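Chitinase (PDB 2CWR) hydrolyses chitin, and the part described here is its chitin-binding domain, which probably holds the enzyme on its polysaccharide substrate. Local coordinates at residues A[38-43]-A[63-68]. Sequence-based numbering, arbitrary orientation.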
ATOM      1  N   THR A  38       2.679  -0.692  -8.545  1.00 13.31           N
ATOM      2  CA  THR A  38       2.680  -1.777  -7.575  1.00 13.77           C
ATOM      3  C   THR A  38       3.176  -1.238  -6.241  1.00 13.98           C
ATOM      4  O   THR A  38       4.175  -0.526  -6.195  1.00 14.38           O
ATOM      5  CB  THR A  38       3.632  -2.913  -8.002  1.00 17.81           C
ATOM      6  OG1 THR A  38       3.156  -3.507  -9.214  1.00 17.93           O
ATOM      7  CG2 THR A  38       3.712  -3.981  -6.921  1.00 17.02           C
ATOM      8  N   VAL A  39       2.468  -1.557  -5.163  1.00 11.91           N
ATOM      9  CA  VAL A  39       2.892  -1.136  -3.832  1.00  8.94           C
ATOM     10  C   VAL A  39       2.976  -2.406  -2.998  1.00 13.33           C
ATOM     11  O   VAL A  39       1.978  -3.107  -2.820  1.00 11.36           O
ATOM     12  CB  VAL A  39       1.900  -0.136  -3.188  1.00  8.49           C
ATOM     13  CG1 VAL A  39       2.283   0.117  -1.735  1.00 11.98           C
ATOM     14  CG2 VAL A  39       1.928   1.183  -3.954  1.00 11.95           C
ATOM     15  N   LYS A  40       4.178  -2.720  -2.527  1.00  9.99           N
ATOM     16  CA  LYS A  40       4.387  -3.921  -1.731  1.00 10.29           C
ATOM     17  C   LYS A  40       4.375  -3.575  -0.256  1.00 10.61           C
ATOM     18  O   LYS A  40       5.041  -2.641   0.183  1.00 12.78           O
ATOM     19  CB  LYS A  40       5.718  -4.583  -2.105  1.00 14.22           C
ATOM     20  CG  LYS A  40       5.765  -5.069  -3.546  1.00 23.86           C
ATOM     21  CD  LYS A  40       7.043  -5.837  -3.841  1.00 32.59           C
ATOM     22  CE  LYS A  40       6.990  -6.463  -5.230  1.00 37.45           C
ATOM     23  NZ  LYS A  40       8.204  -7.276  -5.521  1.00 43.42           N
ATOM     24  N   VAL A  41       3.614  -4.343   0.510  1.00  8.79           N
ATOM     25  CA  VAL A  41       3.490  -4.108   1.936  1.00 11.33           C
ATOM     26  C   VAL A  41       3.932  -5.321   2.740  1.00 16.55           C
ATOM     27  O   VAL A  41       3.408  -6.415   2.555  1.00 16.75           O
ATOM     28  CB  VAL A  41       2.027  -3.778   2.311  1.00 10.50           C
ATOM     29  CG1 VAL A  41       1.884  -3.663   3.820  1.00 13.91           C
ATOM     30  CG2 VAL A  41       1.595  -2.476   1.638  1.00 12.10           C
ATOM     31  N   LYS A  42       4.909  -5.125   3.622  1.00 13.27           N
ATOM     32  CA  LYS A  42       5.377  -6.216   4.468  1.00 15.93           C
ATOM     33  C   LYS A  42       4.651  -6.049   5.791  1.00 14.30           C
ATOM     34  O   LYS A  42       4.830  -5.048   6.486  1.00 13.23           O
ATOM     35  CB  LYS A  42       6.891  -6.144   4.681  1.00 18.73           C
ATOM     36  CG  LYS A  42       7.457  -7.353   5.427  1.00 24.77           C
ATOM     37  CD  LYS A  42       8.957  -7.243   5.634  1.00 31.53           C
ATOM     38  CE  LYS A  42       9.538  -8.543   6.185  1.00 37.01           C
ATOM     39  NZ  LYS A  42       8.882  -8.968   7.455  1.00 32.34           N
ATOM     40  N   LEU A  43       3.817  -7.029   6.121  1.00 14.21           N
ATOM     41  CA  LEU A  43       3.027  -6.997   7.343  1.00 14.84           C
ATOM     42  C   LEU A  43       3.825  -7.417   8.570  1.00 15.02           C
ATOM     43  O   LEU A  43       4.771  -8.198   8.472  1.00 16.08           O
ATOM     44  CB  LEU A  43       1.816  -7.918   7.194  1.00 19.59           C
ATOM     45  CG  LEU A  43       0.865  -7.593   6.039  1.00 17.05           C
ATOM     46  CD1 LEU A  43      -0.097  -8.749   5.817  1.00 23.27           C
ATOM     47  CD2 LEU A  43       0.120  -6.308   6.352  1.00 18.90           C
ATOM     48  N   TYR A  63       3.214 -10.941   3.193  1.00 28.22           N
ATOM     49  CA  TYR A  63       3.374  -9.899   2.185  1.00 27.21           C
ATOM     50  C   TYR A  63       2.057  -9.591   1.490  1.00 25.70           C
ATOM     51  O   TYR A  63       1.219 -10.472   1.311  1.00 28.14           O
ATOM     52  CB  TYR A  63       4.411 -10.316   1.138  1.00 33.50           C
ATOM     53  CG  TYR A  63       5.838  -9.966   1.501  1.00 49.37           C
ATOM     54  CD1 TYR A  63       6.241  -8.635   1.626  1.00 53.03           C
ATOM     55  CD2 TYR A  63       6.791 -10.964   1.709  1.00 52.73           C
ATOM     56  CE1 TYR A  63       7.560  -8.306   1.949  1.00 53.59           C
ATOM     57  CE2 TYR A  63       8.111 -10.645   2.032  1.00 53.65           C
ATOM     58  CZ  TYR A  63       8.488  -9.316   2.150  1.00 54.33           C
ATOM     59  OH  TYR A  63       9.790  -8.997   2.465  1.00 56.84           O
ATOM     60  N   VAL A  64       1.880  -8.332   1.108  1.00 11.78           N
ATOM     61  CA  VAL A  64       0.674  -7.912   0.412  1.00 11.59           C
ATOM     62  C   VAL A  64       1.102  -7.019  -0.741  1.00 13.55           C
ATOM     63  O   VAL A  64       1.989  -6.180  -0.588  1.00 14.48           O
ATOM     64  CB  VAL A  64      -0.272  -7.112   1.334  1.00 16.71           C
ATOM     65  CG1 VAL A  64      -1.543  -6.743   0.583  1.00 13.64           C
ATOM     66  CG2 VAL A  64      -0.600  -7.926   2.569  1.00 20.60           C
ATOM     67  N   ILE A  65       0.479  -7.208  -1.897  1.00 10.23           N
ATOM     68  CA  ILE A  65       0.802  -6.410  -3.069  1.00  8.35           C
ATOM     69  C   ILE A  65      -0.461  -5.719  -3.544  1.00 11.38           C
ATOM     70  O   ILE A  65      -1.461  -6.371  -3.838  1.00 11.62           O
ATOM     71  CB  ILE A  65       1.345  -7.288  -4.221  1.00 10.57           C
ATOM     72  CG1 ILE A  65       2.606  -8.025  -3.765  1.00 16.60           C
ATOM     73  CG2 ILE A  65       1.642  -6.424  -5.442  1.00 10.95           C
ATOM     74  CD1 ILE A  65       3.160  -8.969  -4.804  1.00 23.98           C
ATOM     75  N   PHE A  66      -0.416  -4.393  -3.606  1.00  9.70           N
ATOM     76  CA  PHE A  66      -1.558  -3.623  -4.069  1.00  9.00           C
ATOM     77  C   PHE A  66      -1.279  -3.087  -5.466  1.00 10.34           C
ATOM     78  O   PHE A  66      -0.178  -2.619  -5.755  1.00 12.53           O
ATOM     79  CB  PHE A  66      -1.841  -2.456  -3.118  1.00 11.10           C
ATOM     80  CG  PHE A  66      -2.457  -2.871  -1.815  1.00 10.11           C
ATOM     81  CD1 PHE A  66      -3.773  -3.323  -1.770  1.00  8.67           C
ATOM     82  CD2 PHE A  66      -1.723  -2.814  -0.631  1.00 12.94           C
ATOM     83  CE1 PHE A  66      -4.353  -3.712  -0.564  1.00  9.91           C
ATOM     84  CE2 PHE A  66      -2.293  -3.202   0.583  1.00 11.09           C
ATOM     85  CZ  PHE A  66      -3.609  -3.650   0.617  1.00 10.18           C
ATOM     86  N   THR A  67      -2.282  -3.186  -6.329  1.00  8.54           N
ATOM     87  CA  THR A  67      -2.194  -2.701  -7.699  1.00  9.80           C
ATOM     88  C   THR A  67      -3.445  -1.869  -7.958  1.00 10.89           C
ATOM     89  O   THR A  67      -4.470  -2.056  -7.304  1.00 11.65           O
ATOM     90  CB  THR A  67      -2.106  -3.864  -8.694  1.00  9.91           C
ATOM     91  OG1 THR A  67      -3.141  -4.813  -8.413  1.00 10.75           O
ATOM     92  CG2 THR A  67      -0.739  -4.542  -8.585  1.00 11.94           C
ATOM     93  N   PRO A  68      -3.385  -0.946  -8.924  1.00 12.11           N
ATOM     94  CA  PRO A  68      -4.551  -0.107  -9.200  1.00 12.11           C
ATOM     95  C   PRO A  68      -5.730  -0.694  -9.947  1.00 12.33           C
ATOM     96  O   PRO A  68      -5.582  -1.595 -10.771  1.00 14.14           O
ATOM     97  CB  PRO A  68      -3.950   1.060  -9.975  1.00 13.92           C
ATOM     98  CG  PRO A  68      -2.870   0.382 -10.773  1.00 10.46           C
ATOM     99  CD  PRO A  68      -2.229  -0.527  -9.736  1.00  9.71           C
TER
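With CG anti to its backbone N (chi1 -173°), Lys42 sends its aliphatic chain obliquely across the Tyr63 ring, from CE1 toward the hydroxyl, and the ring's own chi1 of -87° swings it over toward the lysine. CB of Lys42 lies 3.5 Å from CE1 of Tyr63, CG meets the same ring carbon, and CD and CE continue as far as the hydroxyl OH. A bend at the last torsion, chi4, then sets off NZ, which forms a salt bridge with Glu92 of strand 91-98. An alanine here would keep the CB contact but take away CG, CD and CE, and would probably leave the outer part of the Tyr63 ring and its hydroxyl freer to move and Glu92 without its cationic mate. Lys40 and Ile65 share this side of the sheet, and at its far end CG2 of Thr38 touches CG2 of Ile65 at 3.5 Å.

The two strands are antiparallel neighbours inside one sheet of a beta-sandwich, the fold expected of a cellulose-binding-type domain. Val39 pairs with Phe66 and Val41 with Val64, each through two backbone hydrogen bonds; the one from Phe66 N to Val39 O is almost straight, 178° at the hydrogen, at 2.8 Å. CA-H...O contacts fill in between, such as Ile65 CA to Val39 O.

Val39, Val41, Val64 and Phe66 turn to the other side, into the space between the sheets. CG2 of Val41 reaches the edge of the Phe66 ring, 4.0 Å from CD2, while CG1 of Val64, on Phe66's own strand, sits over one face near the rim. From the facing sheet, Phe81 stacks on Phe66 and Phe79 meets it at an angle. Packing is tight where Leu43 CD1 presses against Val64 CG2, at 3.4 Å.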